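Local coordinates for protein putative alpha-L-fucosidase (Bacteroides thetaiotaomicron, PDB 3EYP) that probably hydrolyses alpha-L-fucosides with a TIM-barrel-type domain that is followed by an F5/8 type C domain, at residues V386-H391 with A447-G452; T32-V37 with T46-P51; S270-V275 with S306-H311. One frame throughout, in Å; residues are numbered along the deposited sequence. Where two conformers were deposited one is given.

Contact 1: V386-H391 with A447-G452; sequences VIELGH and AIHTFG
This is a contact of strand ends, where strand 380-385 runs out into a 3-10 turn beside the start of strand 447-454. One backbone hydrogen bond joins the two: V386 N donates to A447 O over 3.0 Å and almost straight (171°), from above the carbonyl plane. V386 does most of the packing. Its CG1 lies anti to the backbone N (chi1 -179°), and this turns CG2 over the imidazole of H449, a CH-pi contact with CG2 3.6 Å from the ring centroid. The same methyl lies 3.9 Å from A447 CB, so a beta-branched residue covers the ring and the small alanine together. L389 CD1 also touches A447 CB at 4.1 Å. Strands 380-385 and 447-454 are antiparallel neighbours in one sheet of the F5/8 type C domain, and H449 with T450 opposite E384 makes a classic beta bulge where the second strand turns a corner. The imidazole is held mainly at ND1, by T355 O; NE2 adds a weak bond to a water in the ring plane. That water also accepts from I387 N and donates to E388 OE1, 2.6 Å from the water oxygen. With acceptors at both nitrogens the ring may be charged, which E388, its OE1 4.5 Å from H449 NE2, would probably favour. I387 touches L15 and Y18 of helix 12-20 in the fucosidase domain, so the turn lies where the two domains meet.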
ATOM      1  N   VAL A 386      10.895   8.521 -11.882  1.00 41.71           N
ATOM      2  CA  VAL A 386      10.585   7.564 -12.939  1.00 41.05           C
ATOM      3  C   VAL A 386      11.047   6.190 -12.456  1.00 40.50           C
ATOM      4  O   VAL A 386      12.143   5.796 -12.663  1.00 38.14           O
ATOM      5  CB  VAL A 386      11.297   7.947 -14.310  1.00 42.32           C
ATOM      6  CG1 VAL A 386      10.950   6.938 -15.419  1.00 42.59           C
ATOM      7  CG2 VAL A 386      10.882   9.371 -14.744  1.00 42.14           C
ATOM      8  N   ILE A 387      10.161   5.456 -11.809  1.00 39.00           N
ATOM      9  CA  ILE A 387      10.593   4.273 -11.075  1.00 41.01           C
ATOM     10  C   ILE A 387      11.045   3.096 -11.888  1.00 41.22           C
ATOM     11  O   ILE A 387      11.841   2.288 -11.442  1.00 40.19           O
ATOM     12  CB  ILE A 387       9.569   3.846  -9.985  1.00 40.87           C
ATOM     13  CG1 ILE A 387       8.214   3.497 -10.590  1.00 41.73           C
ATOM     14  CG2 ILE A 387       9.493   4.921  -8.948  1.00 38.90           C
ATOM     15  CD1 ILE A 387       7.180   2.960  -9.512  1.00 40.83           C
ATOM     16  N   GLU A 388      10.542   3.009 -13.111  1.00 42.25           N
ATOM     17  CA  GLU A 388      11.022   2.005 -14.082  1.00 43.65           C
ATOM     18  C   GLU A 388      12.537   2.120 -14.284  1.00 43.93           C
ATOM     19  O   GLU A 388      13.211   1.165 -14.686  1.00 44.32           O
ATOM     20  CB  GLU A 388      10.326   2.188 -15.437  1.00 44.33           C
ATOM     21  CG  GLU A 388       8.846   1.932 -15.420  1.00 47.20           C
ATOM     22  CD  GLU A 388       8.005   3.168 -15.101  1.00 49.47           C
ATOM     23  OE1 GLU A 388       8.555   4.215 -14.653  1.00 50.49           O
ATOM     24  OE2 GLU A 388       6.774   3.103 -15.322  1.00 55.21           O
ATOM     25  N   LEU A 389      13.070   3.293 -13.964  1.00 44.04           N
ATOM     26  CA  LEU A 389      14.475   3.596 -14.257  1.00 44.55           C
ATOM     27  C   LEU A 389      15.328   3.450 -13.004  1.00 44.36           C
ATOM     28  O   LEU A 389      16.541   3.641 -13.020  1.00 44.69           O
ATOM     29  CB  LEU A 389      14.634   5.001 -14.850  1.00 45.03           C
ATOM     30  CG  LEU A 389      14.156   5.131 -16.306  1.00 47.60           C
ATOM     31  CD1 LEU A 389      14.421   6.516 -16.861  1.00 49.08           C
ATOM     32  CD2 LEU A 389      14.792   4.029 -17.176  1.00 48.39           C
ATOM     33  N   GLY A 390      14.666   3.108 -11.905  1.00 44.25           N
ATOM     34  CA  GLY A 390      15.373   2.783 -10.647  1.00 42.90           C
ATOM     35  C   GLY A 390      15.425   3.909  -9.668  1.00 44.17           C
ATOM     36  O   GLY A 390      14.993   4.997  -9.961  1.00 44.10           O
ATOM     37  N   HIS A 391      15.887   3.612  -8.444  1.00 43.33           N
ATOM     38  CA  HIS A 391      16.233   4.651  -7.489  1.00 42.62           C
ATOM     39  C   HIS A 391      17.529   5.308  -7.996  1.00 43.53           C
ATOM     40  O   HIS A 391      18.633   4.736  -7.922  1.00 43.21           O
ATOM     41  CB  HIS A 391      16.486   4.131  -6.070  1.00 43.01           C
ATOM     42  CG  HIS A 391      15.236   3.935  -5.243  1.00 39.59           C
ATOM     43  ND1 HIS A 391      14.476   4.984  -4.756  1.00 42.80           N
ATOM     44  CD2 HIS A 391      14.697   2.807  -4.725  1.00 44.04           C
ATOM     45  CE1 HIS A 391      13.475   4.495  -4.026  1.00 43.06           C
ATOM     46  NE2 HIS A 391      13.588   3.174  -3.997  1.00 40.38           N
ATOM     47  N   ALA A 447      15.905  11.456 -13.020  1.00 41.49           N
ATOM     48  CA  ALA A 447      14.740  11.209 -13.883  1.00 41.77           C
ATOM     49  C   ALA A 447      13.480  11.403 -13.062  1.00 42.68           C
ATOM     50  O   ALA A 447      13.142  10.534 -12.253  1.00 41.37           O
ATOM     51  CB  ALA A 447      14.795   9.796 -14.438  1.00 40.67           C
ATOM     52  N   ILE A 448      12.879  12.586 -13.200  1.00 43.65           N
ATOM     53  CA  ILE A 448      11.787  13.040 -12.327  1.00 44.41           C
ATOM     54  C   ILE A 448      10.506  13.412 -13.093  1.00 44.94           C
ATOM     55  O   ILE A 448      10.481  14.319 -13.970  1.00 43.93           O
ATOM     56  CB  ILE A 448      12.264  14.216 -11.449  1.00 45.84           C
ATOM     57  CG1 ILE A 448      13.462  13.747 -10.587  1.00 48.75           C
ATOM     58  CG2 ILE A 448      11.091  14.761 -10.554  1.00 45.20           C
ATOM     59  CD1 ILE A 448      14.421  14.838 -10.161  1.00 50.18           C
ATOM     60  N   HIS A 449       9.436  12.732 -12.715  1.00 44.76           N
ATOM     61  CA  HIS A 449       8.153  12.869 -13.396  1.00 45.82           C
ATOM     62  C   HIS A 449       7.484  14.166 -12.994  1.00 46.18           C
ATOM     63  O   HIS A 449       6.942  14.895 -13.812  1.00 48.35           O
ATOM     64  CB  HIS A 449       7.176  11.713 -13.045  1.00 45.58           C
ATOM     65  CG  HIS A 449       7.267  10.536 -13.951  1.00 46.16           C
ATOM     66  ND1 HIS A 449       7.046  10.633 -15.313  1.00 49.72           N
ATOM     67  CD2 HIS A 449       7.452   9.217 -13.692  1.00 49.39           C
ATOM     68  CE1 HIS A 449       7.173   9.434 -15.862  1.00 50.89           C
ATOM     69  NE2 HIS A 449       7.396   8.555 -14.899  1.00 51.63           N
ATOM     70  N   THR A 450       7.556  14.424 -11.710  1.00 45.58           N
ATOM     71  CA  THR A 450       6.734  15.433 -11.086  1.00 46.14           C
ATOM     72  C   THR A 450       7.439  16.155 -10.000  1.00 45.32           C
ATOM     73  O   THR A 450       8.138  15.564  -9.185  1.00 46.10           O
ATOM     74  CB  THR A 450       5.415  14.780 -10.475  1.00 45.27           C
ATOM     75  OG1 THR A 450       4.756  13.997 -11.493  1.00 48.23           O
ATOM     76  CG2 THR A 450       4.483  15.840  -9.915  1.00 47.17           C
ATOM     77  N   PHE A 451       7.224  17.463  -9.978  1.00 45.63           N
ATOM     78  CA  PHE A 451       7.602  18.288  -8.824  1.00 44.85           C
ATOM     79  C   PHE A 451       6.566  19.380  -8.623  1.00 44.83           C
ATOM     80  O   PHE A 451       6.148  20.007  -9.572  1.00 46.32           O
ATOM     81  CB  PHE A 451       9.007  18.890  -8.946  1.00 45.25           C
ATOM     82  CG  PHE A 451       9.421  19.708  -7.733  1.00 45.52           C
ATOM     83  CD1 PHE A 451       9.635  19.099  -6.506  1.00 44.81           C
ATOM     84  CD2 PHE A 451       9.618  21.091  -7.832  1.00 47.81           C
ATOM     85  CE1 PHE A 451      10.011  19.844  -5.436  1.00 46.34           C
ATOM     86  CE2 PHE A 451       9.990  21.842  -6.758  1.00 46.67           C
ATOM     87  CZ  PHE A 451      10.190  21.252  -5.561  1.00 45.93           C
ATOM     88  N   GLY A 452       6.101  19.535  -7.397  1.00 43.65           N
ATOM     89  CA  GLY A 452       5.094  20.513  -7.078  1.00 44.08           C
ATOM     90  C   GLY A 452       5.115  20.993  -5.644  1.00 44.21           C
ATOM     91  O   GLY A 452       5.715  20.403  -4.760  1.00 42.91           O
TER
HETATM   92  O   HOH W   1       7.284   6.084 -13.294  1.00 52.05           O

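Contact 2: T32-V37 with T46-P51; sequences TFEEYV and TAIFNP
F33 is the bump of this contact, and the curved backbone from I48 to P51 is the hollow that receives it. With CG beside the backbone N (chi1 -68°), the phenyl points into the bend left by the 3-10 turn 46-48. N50 N sits over the middle of one ring face, 3.7 Å above the plane, and F49 CA lies over the same face nearer the rim. The root of the side chain rests on a carbonyl, F33 CB being 3.4 Å from I48 O, while the far end, CZ, reaches 3.7 Å to P51 CD. A flat, rigid ring suits such a bed of peptide groups, and proline closes its far end with a ring that has no N-H to satisfy. Beside it, F33 CE2 meets F49 CD1 at 3.6 Å; the two rings cross obliquely, their planes at 66°. F49 in turn takes P51 CD onto one face. At the other end I48 reaches back: its CG1 takes the crowded position between N and carbonyl carbon (chi1 74°), which sends CD1 to within 3.6 Å of E34 CG and pairs it with the aliphatic part of that glutamate. Both segments belong to the long connection from strand 22-26 to helix 56-65 of the TIM-barrel-type domain, with F28 and F81 packed against F49, and R300, from beyond strand 291-295, hydrogen-bonded to T32 O and in a salt bridge with E35.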
ATOM      1  N   THR A  32     -15.778 -11.815  14.362  1.00 36.31           N
ATOM      2  CA  THR A  32     -16.653 -10.682  14.389  1.00 36.63           C
ATOM      3  C   THR A  32     -17.906 -10.991  15.222  1.00 36.74           C
ATOM      4  O   THR A  32     -18.543 -10.103  15.734  1.00 38.45           O
ATOM      5  CB  THR A  32     -17.180 -10.318  12.960  1.00 35.90           C
ATOM      6  OG1 THR A  32     -16.072 -10.156  12.051  1.00 36.55           O
ATOM      7  CG2 THR A  32     -18.036  -9.034  12.961  1.00 34.53           C
ATOM      8  N   PHE A  33     -18.201 -12.263  15.310  1.00 36.61           N
ATOM      9  CA  PHE A  33     -19.462 -12.735  15.969  1.00 36.88           C
ATOM     10  C   PHE A  33     -19.192 -13.220  17.363  1.00 37.81           C
ATOM     11  O   PHE A  33     -20.124 -13.608  18.126  1.00 38.84           O
ATOM     12  CB  PHE A  33     -20.168 -13.760  15.122  1.00 37.21           C
ATOM     13  CG  PHE A  33     -20.700 -13.160  13.885  1.00 36.84           C
ATOM     14  CD1 PHE A  33     -21.922 -12.563  13.879  1.00 36.94           C
ATOM     15  CD2 PHE A  33     -19.871 -12.999  12.776  1.00 39.31           C
ATOM     16  CE1 PHE A  33     -22.376 -11.906  12.737  1.00 39.37           C
ATOM     17  CE2 PHE A  33     -20.324 -12.346  11.658  1.00 39.11           C
ATOM     18  CZ  PHE A  33     -21.538 -11.793  11.648  1.00 39.01           C
ATOM     19  N   GLU A  34     -17.916 -13.148  17.717  1.00 38.78           N
ATOM     20  CA  GLU A  34     -17.496 -13.412  19.103  1.00 39.32           C
ATOM     21  C   GLU A  34     -17.389 -12.112  19.816  1.00 41.49           C
ATOM     22  O   GLU A  34     -17.390 -11.059  19.200  1.00 39.52           O
ATOM     23  CB  GLU A  34     -16.159 -14.139  19.171  1.00 39.18           C
ATOM     24  CG  GLU A  34     -16.118 -15.562  18.622  1.00 42.92           C
ATOM     25  CD  GLU A  34     -15.008 -16.393  19.269  1.00 43.51           C
ATOM     26  OE1 GLU A  34     -13.846 -16.400  18.807  1.00 43.55           O
ATOM     27  OE2 GLU A  34     -15.281 -17.040  20.298  1.00 43.90           O
ATOM     28  N   GLU A  35     -17.284 -12.192  21.150  1.00 42.71           N
ATOM     29  CA  GLU A  35     -17.189 -10.989  21.972  0.50 43.82           C
ATOM     30  C   GLU A  35     -15.716 -10.608  22.190  1.00 43.71           C
ATOM     31  O   GLU A  35     -14.925 -11.318  22.786  1.00 44.54           O
ATOM     32  CB  GLU A  35     -17.938 -11.152  23.301  0.50 44.13           C
ATOM     33  CG  GLU A  35     -19.371 -11.657  23.178  0.50 46.04           C
ATOM     34  CD  GLU A  35     -20.288 -10.830  22.257  0.50 47.57           C
ATOM     35  OE1 GLU A  35     -20.350  -9.584  22.379  0.50 50.76           O
ATOM     36  OE2 GLU A  35     -20.987 -11.449  21.421  0.50 48.04           O
ATOM     37  N   TYR A  36     -15.381  -9.494  21.587  1.00 43.52           N
ATOM     38  CA  TYR A  36     -14.068  -8.912  21.701  0.50 43.46           C
ATOM     39  C   TYR A  36     -12.947  -9.828  21.309  1.00 43.18           C
ATOM     40  O   TYR A  36     -12.034 -10.014  22.078  1.00 44.04           O
ATOM     41  CB  TYR A  36     -13.826  -8.512  23.145  0.50 43.94           C
ATOM     42  CG  TYR A  36     -14.566  -7.313  23.606  0.50 44.27           C
ATOM     43  CD1 TYR A  36     -14.390  -6.100  22.983  0.50 44.68           C
ATOM     44  CD2 TYR A  36     -15.386  -7.375  24.734  0.50 45.59           C
ATOM     45  CE1 TYR A  36     -15.036  -4.984  23.418  0.50 46.11           C
ATOM     46  CE2 TYR A  36     -16.029  -6.257  25.192  0.50 48.09           C
ATOM     47  CZ  TYR A  36     -15.852  -5.064  24.536  0.50 47.65           C
ATOM     48  OH  TYR A  36     -16.506  -3.940  24.970  0.50 50.12           O
ATOM     49  N   VAL A  37     -13.035 -10.403  20.125  1.00 41.51           N
ATOM     50  CA  VAL A  37     -11.982 -11.287  19.572  1.00 41.60           C
ATOM     51  C   VAL A  37     -11.341 -10.747  18.314  1.00 40.62           C
ATOM     52  O   VAL A  37     -12.024 -10.425  17.330  1.00 41.70           O
ATOM     53  CB  VAL A  37     -12.502 -12.747  19.362  1.00 41.47           C
ATOM     54  CG1 VAL A  37     -11.469 -13.594  18.707  1.00 39.88           C
ATOM     55  CG2 VAL A  37     -12.958 -13.347  20.686  1.00 41.16           C
ATOM     56  N   THR A  46     -19.156 -22.794  14.164  1.00 38.44           N
ATOM     57  CA  THR A  46     -19.521 -22.159  12.892  1.00 39.55           C
ATOM     58  C   THR A  46     -20.895 -21.555  12.880  1.00 39.57           C
ATOM     59  O   THR A  46     -21.137 -20.580  12.123  1.00 39.99           O
ATOM     60  CB  THR A  46     -19.470 -23.132  11.697  1.00 39.91           C
ATOM     61  OG1 THR A  46     -20.353 -24.229  11.943  1.00 39.53           O
ATOM     62  CG2 THR A  46     -18.042 -23.645  11.478  1.00 36.00           C
ATOM     63  N   ALA A  47     -21.787 -22.135  13.701  1.00 38.66           N
ATOM     64  CA  ALA A  47     -23.174 -21.667  13.790  1.00 38.33           C
ATOM     65  C   ALA A  47     -23.285 -20.151  14.055  1.00 39.10           C
ATOM     66  O   ALA A  47     -24.241 -19.490  13.629  1.00 39.97           O
ATOM     67  CB  ALA A  47     -23.948 -22.394  14.921  1.00 37.45           C
ATOM     68  N   ILE A  48     -22.337 -19.617  14.833  1.00 38.57           N
ATOM     69  CA  ILE A  48     -22.416 -18.204  15.254  1.00 38.01           C
ATOM     70  C   ILE A  48     -22.243 -17.205  14.124  1.00 37.98           C
ATOM     71  O   ILE A  48     -22.551 -16.032  14.287  1.00 38.84           O
ATOM     72  CB  ILE A  48     -21.422 -17.823  16.414  1.00 37.56           C
ATOM     73  CG1 ILE A  48     -19.962 -17.725  15.912  1.00 36.01           C
ATOM     74  CG2 ILE A  48     -21.473 -18.829  17.562  1.00 37.12           C
ATOM     75  CD1 ILE A  48     -18.971 -17.134  17.038  1.00 37.89           C
ATOM     76  N   PHE A  49     -21.760 -17.659  12.976  1.00 39.01           N
ATOM     77  CA  PHE A  49     -21.532 -16.746  11.867  1.00 38.87           C
ATOM     78  C   PHE A  49     -22.855 -16.499  11.186  1.00 39.20           C
ATOM     79  O   PHE A  49     -23.445 -17.341  10.547  1.00 40.22           O
ATOM     80  CB  PHE A  49     -20.477 -17.268  10.866  1.00 38.46           C
ATOM     81  CG  PHE A  49     -20.203 -16.320   9.724  1.00 39.79           C
ATOM     82  CD1 PHE A  49     -19.266 -15.309   9.864  1.00 39.40           C
ATOM     83  CD2 PHE A  49     -20.904 -16.394   8.534  1.00 40.25           C
ATOM     84  CE1 PHE A  49     -18.969 -14.420   8.845  1.00 40.45           C
ATOM     85  CE2 PHE A  49     -20.628 -15.481   7.491  1.00 37.33           C
ATOM     86  CZ  PHE A  49     -19.639 -14.508   7.645  1.00 40.53           C
ATOM     87  N   ASN A  50     -23.290 -15.261  11.310  1.00 39.63           N
ATOM     88  CA  ASN A  50     -24.607 -14.908  10.931  1.00 38.78           C
ATOM     89  C   ASN A  50     -24.855 -13.417  10.695  1.00 39.72           C
ATOM     90  O   ASN A  50     -25.663 -12.818  11.402  1.00 40.73           O
ATOM     91  CB  ASN A  50     -25.563 -15.382  12.046  1.00 39.64           C
ATOM     92  CG  ASN A  50     -26.961 -15.471  11.581  1.00 40.39           C
ATOM     93  OD1 ASN A  50     -27.224 -15.621  10.387  1.00 46.61           O
ATOM     94  ND2 ASN A  50     -27.889 -15.379  12.510  1.00 45.88           N
ATOM     95  N   PRO A  51     -24.229 -12.840   9.664  1.00 40.63           N
ATOM     96  CA  PRO A  51     -24.503 -11.424   9.353  1.00 41.12           C
ATOM     97  C   PRO A  51     -25.915 -11.215   8.895  1.00 41.87           C
ATOM     98  O   PRO A  51     -26.466 -12.065   8.246  1.00 42.81           O
ATOM     99  CB  PRO A  51     -23.533 -11.109   8.244  1.00 40.51           C
ATOM    100  CG  PRO A  51     -23.168 -12.468   7.645  1.00 41.48           C
ATOM    101  CD  PRO A  51     -23.195 -13.417   8.786  1.00 40.28           C
TER

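Contact 3: S270-V275 with S306-H311; sequences SRVKSV and STDSLH
V272 overlaps the start of helix 306-323, its isopropyl group lying across T307, D308 and H311. V272 CB meets T307 CG2 at 3.8 Å, the two running alongside, pointing opposite ways. CG1, anti to the backbone N (chi1 177°), turns to the imidazole, while CG2 comes a tight 3.2 Å from D308 OD1; that carboxylate is engaged elsewhere, in a salt bridge with R259. A compact branched residue thus fills the angle between helix and loop. The one polar link is H311 ND1 to K273 O, short at 2.6 Å and nearly straight (165°). A carbonyl oxygen can only accept, so ND1 carries the proton; the oxygen lies in the ring plane. T307 CG2 covers one face of that ring, 3.5 Å above it and toward the rim, helping fix its rotation. Both segments belong to the TIM-barrel-type domain; 270-274 ends the loop from strand 253-257 into helix 275-283, whose N-cap is S274, its hydroxyl capping a backbone N. V275, opening this helix, sets CG2 3.8 Å from H311 O, and L278 touches H311. K273 turns its CB away from 306-311; its chain packs on helix 275-283 and NZ is hydrogen-bonded to S257 O.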
ATOM      1  N   SER A 270     -16.405   4.779  18.492  1.00 43.16           N
ATOM      2  CA  SER A 270     -16.042   6.155  18.889  1.00 44.46           C
ATOM      3  C   SER A 270     -14.537   6.378  18.818  1.00 44.69           C
ATOM      4  O   SER A 270     -14.054   7.394  19.302  1.00 45.58           O
ATOM      5  CB  SER A 270     -16.443   6.424  20.332  1.00 44.05           C
ATOM      6  OG  SER A 270     -15.952   5.317  21.147  1.00 49.12           O
ATOM      7  N   ARG A 271     -13.821   5.402  18.269  1.00 44.67           N
ATOM      8  CA  ARG A 271     -12.336   5.407  18.270  1.00 44.86           C
ATOM      9  C   ARG A 271     -11.730   5.258  16.880  1.00 43.82           C
ATOM     10  O   ARG A 271     -10.584   4.812  16.715  1.00 43.34           O
ATOM     11  CB  ARG A 271     -11.798   4.269  19.137  1.00 45.50           C
ATOM     12  CG  ARG A 271     -12.256   4.281  20.595  1.00 49.67           C
ATOM     13  CD  ARG A 271     -11.548   5.345  21.373  1.00 56.69           C
ATOM     14  NE  ARG A 271     -12.144   5.449  22.696  1.00 63.50           N
ATOM     15  CZ  ARG A 271     -11.764   4.706  23.740  1.00 67.29           C
ATOM     16  NH1 ARG A 271     -10.764   3.833  23.605  1.00 67.44           N
ATOM     17  NH2 ARG A 271     -12.361   4.855  24.920  1.00 67.01           N
ATOM     18  N   VAL A 272     -12.518   5.553  15.881  1.00 42.61           N
ATOM     19  CA  VAL A 272     -12.012   5.559  14.501  1.00 42.34           C
ATOM     20  C   VAL A 272     -10.990   6.682  14.330  1.00 41.78           C
ATOM     21  O   VAL A 272     -11.141   7.809  14.817  1.00 42.50           O
ATOM     22  CB  VAL A 272     -13.147   5.746  13.432  1.00 42.04           C
ATOM     23  CG1 VAL A 272     -12.559   5.828  12.028  1.00 40.27           C
ATOM     24  CG2 VAL A 272     -14.212   4.608  13.484  1.00 43.27           C
ATOM     25  N   LYS A 273      -9.938   6.376  13.620  1.00 42.15           N
ATOM     26  CA  LYS A 273      -8.905   7.354  13.385  1.00 41.90           C
ATOM     27  C   LYS A 273      -9.501   8.589  12.741  1.00 42.71           C
ATOM     28  O   LYS A 273     -10.381   8.539  11.883  1.00 39.87           O
ATOM     29  CB  LYS A 273      -7.763   6.753  12.554  1.00 41.46           C
ATOM     30  CG  LYS A 273      -6.901   5.818  13.405  1.00 43.06           C
ATOM     31  CD  LYS A 273      -5.911   5.035  12.558  1.00 42.36           C
ATOM     32  CE  LYS A 273      -4.883   4.341  13.433  1.00 43.41           C
ATOM     33  NZ  LYS A 273      -5.389   3.047  13.843  1.00 39.63           N
ATOM     34  N   SER A 274      -8.962   9.722  13.146  1.00 42.44           N
ATOM     35  CA  SER A 274      -9.453  11.005  12.650  1.00 43.14           C
ATOM     36  C   SER A 274      -8.907  11.213  11.244  1.00 43.26           C
ATOM     37  O   SER A 274      -7.969  10.573  10.850  1.00 42.69           O
ATOM     38  CB  SER A 274      -8.987  12.135  13.572  1.00 44.01           C
ATOM     39  OG  SER A 274      -7.573  12.308  13.430  1.00 44.71           O
ATOM     40  N   VAL A 275      -9.536  12.113  10.497  1.00 42.40           N
ATOM     41  CA  VAL A 275      -9.088  12.453   9.143  1.00 43.65           C
ATOM     42  C   VAL A 275      -7.641  12.942   9.161  1.00 44.50           C
ATOM     43  O   VAL A 275      -6.840  12.545   8.319  1.00 44.01           O
ATOM     44  CB  VAL A 275     -10.033  13.514   8.461  1.00 44.10           C
ATOM     45  CG1 VAL A 275      -9.545  13.927   7.083  1.00 41.62           C
ATOM     46  CG2 VAL A 275     -11.452  12.972   8.431  1.00 43.13           C
ATOM     47  N   SER A 306     -20.423   3.824   9.436  1.00 39.22           N
ATOM     48  CA  SER A 306     -20.498   5.199   8.920  1.00 39.35           C
ATOM     49  C   SER A 306     -19.288   6.053   9.171  1.00 39.84           C
ATOM     50  O   SER A 306     -18.790   6.759   8.307  1.00 40.21           O
ATOM     51  CB  SER A 306     -21.752   5.919   9.439  1.00 38.61           C
ATOM     52  OG  SER A 306     -21.909   5.968  10.853  1.00 40.36           O
ATOM     53  N   THR A 307     -18.791   6.006  10.384  1.00 40.41           N
ATOM     54  CA  THR A 307     -17.639   6.866  10.711  1.00 40.72           C
ATOM     55  C   THR A 307     -16.442   6.496   9.851  1.00 40.12           C
ATOM     56  O   THR A 307     -15.744   7.338   9.286  1.00 42.02           O
ATOM     57  CB  THR A 307     -17.315   6.809  12.191  1.00 41.11           C
ATOM     58  OG1 THR A 307     -18.484   7.168  12.902  1.00 43.24           O
ATOM     59  CG2 THR A 307     -16.192   7.783  12.548  1.00 43.69           C
ATOM     60  N   ASP A 308     -16.210   5.212   9.736  1.00 39.61           N
ATOM     61  CA  ASP A 308     -15.084   4.687   8.982  1.00 39.14           C
ATOM     62  C   ASP A 308     -15.169   5.219   7.569  1.00 39.65           C
ATOM     63  O   ASP A 308     -14.198   5.679   6.958  1.00 39.15           O
ATOM     64  CB  ASP A 308     -15.149   3.138   8.915  1.00 39.64           C
ATOM     65  CG  ASP A 308     -15.210   2.466  10.298  1.00 40.74           C
ATOM     66  OD1 ASP A 308     -15.848   3.034  11.188  1.00 46.98           O
ATOM     67  OD2 ASP A 308     -14.645   1.345  10.492  1.00 41.06           O
ATOM     68  N   SER A 309     -16.369   5.088   7.040  1.00 38.55           N
ATOM     69  CA  SER A 309     -16.661   5.517   5.674  1.00 39.24           C
ATOM     70  C   SER A 309     -16.481   7.036   5.466  1.00 40.60           C
ATOM     71  O   SER A 309     -15.933   7.510   4.414  1.00 41.38           O
ATOM     72  CB  SER A 309     -18.063   5.085   5.230  1.00 39.83           C
ATOM     73  OG  SER A 309     -18.182   3.678   5.071  1.00 38.65           O
ATOM     74  N   LEU A 310     -16.938   7.771   6.465  1.00 41.23           N
ATOM     75  CA  LEU A 310     -16.894   9.253   6.447  1.00 40.90           C
ATOM     76  C   LEU A 310     -15.451   9.755   6.386  1.00 41.47           C
ATOM     77  O   LEU A 310     -15.084  10.583   5.567  1.00 42.10           O
ATOM     78  CB  LEU A 310     -17.527   9.816   7.723  1.00 41.76           C
ATOM     79  CG  LEU A 310     -17.527  11.346   7.840  1.00 41.60           C
ATOM     80  CD1 LEU A 310     -18.299  11.934   6.681  1.00 43.26           C
ATOM     81  CD2 LEU A 310     -18.073  11.744   9.203  1.00 41.39           C
ATOM     82  N   HIS A 311     -14.655   9.268   7.328  1.00 41.95           N
ATOM     83  CA  HIS A 311     -13.276   9.689   7.466  1.00 42.69           C
ATOM     84  C   HIS A 311     -12.412   9.406   6.244  1.00 42.47           C
ATOM     85  O   HIS A 311     -11.599  10.213   5.887  1.00 43.38           O
ATOM     86  CB  HIS A 311     -12.658   9.113   8.751  1.00 43.64           C
ATOM     87  CG  HIS A 311     -13.237   9.719  10.000  1.00 41.61           C
ATOM     88  ND1 HIS A 311     -12.697   9.538  11.248  1.00 45.20           N
ATOM     89  CD2 HIS A 311     -14.351  10.474  10.179  1.00 45.20           C
ATOM     90  CE1 HIS A 311     -13.444  10.167  12.143  1.00 46.74           C
ATOM     91  NE2 HIS A 311     -14.466  10.731  11.523  1.00 42.79           N
TER

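Along the chain the order is contact 2, contact 3, contact 1, each closing before the next opens. Contacts 2 and 3 share the alpha-L-fucosidase domain, built on the parallel strands of the barrel-type sheet: contact 2 lies in the connection after strand 22-26, contact 3 between the loop after strand 253-257 and the helix that comes after strand 291-295. Their centres are 23 Å apart and their nearest atoms about 10 Å. Contact 1 belongs to one antiparallel sheet of the F5/8 type C domain, with its centre 47 Å from that of contact 2 and 34 Å from that of contact 3, on the opposite side of the chain's centre from both. None touches another; contact 1 alone lies where the two domains meet, beside helix 12-20.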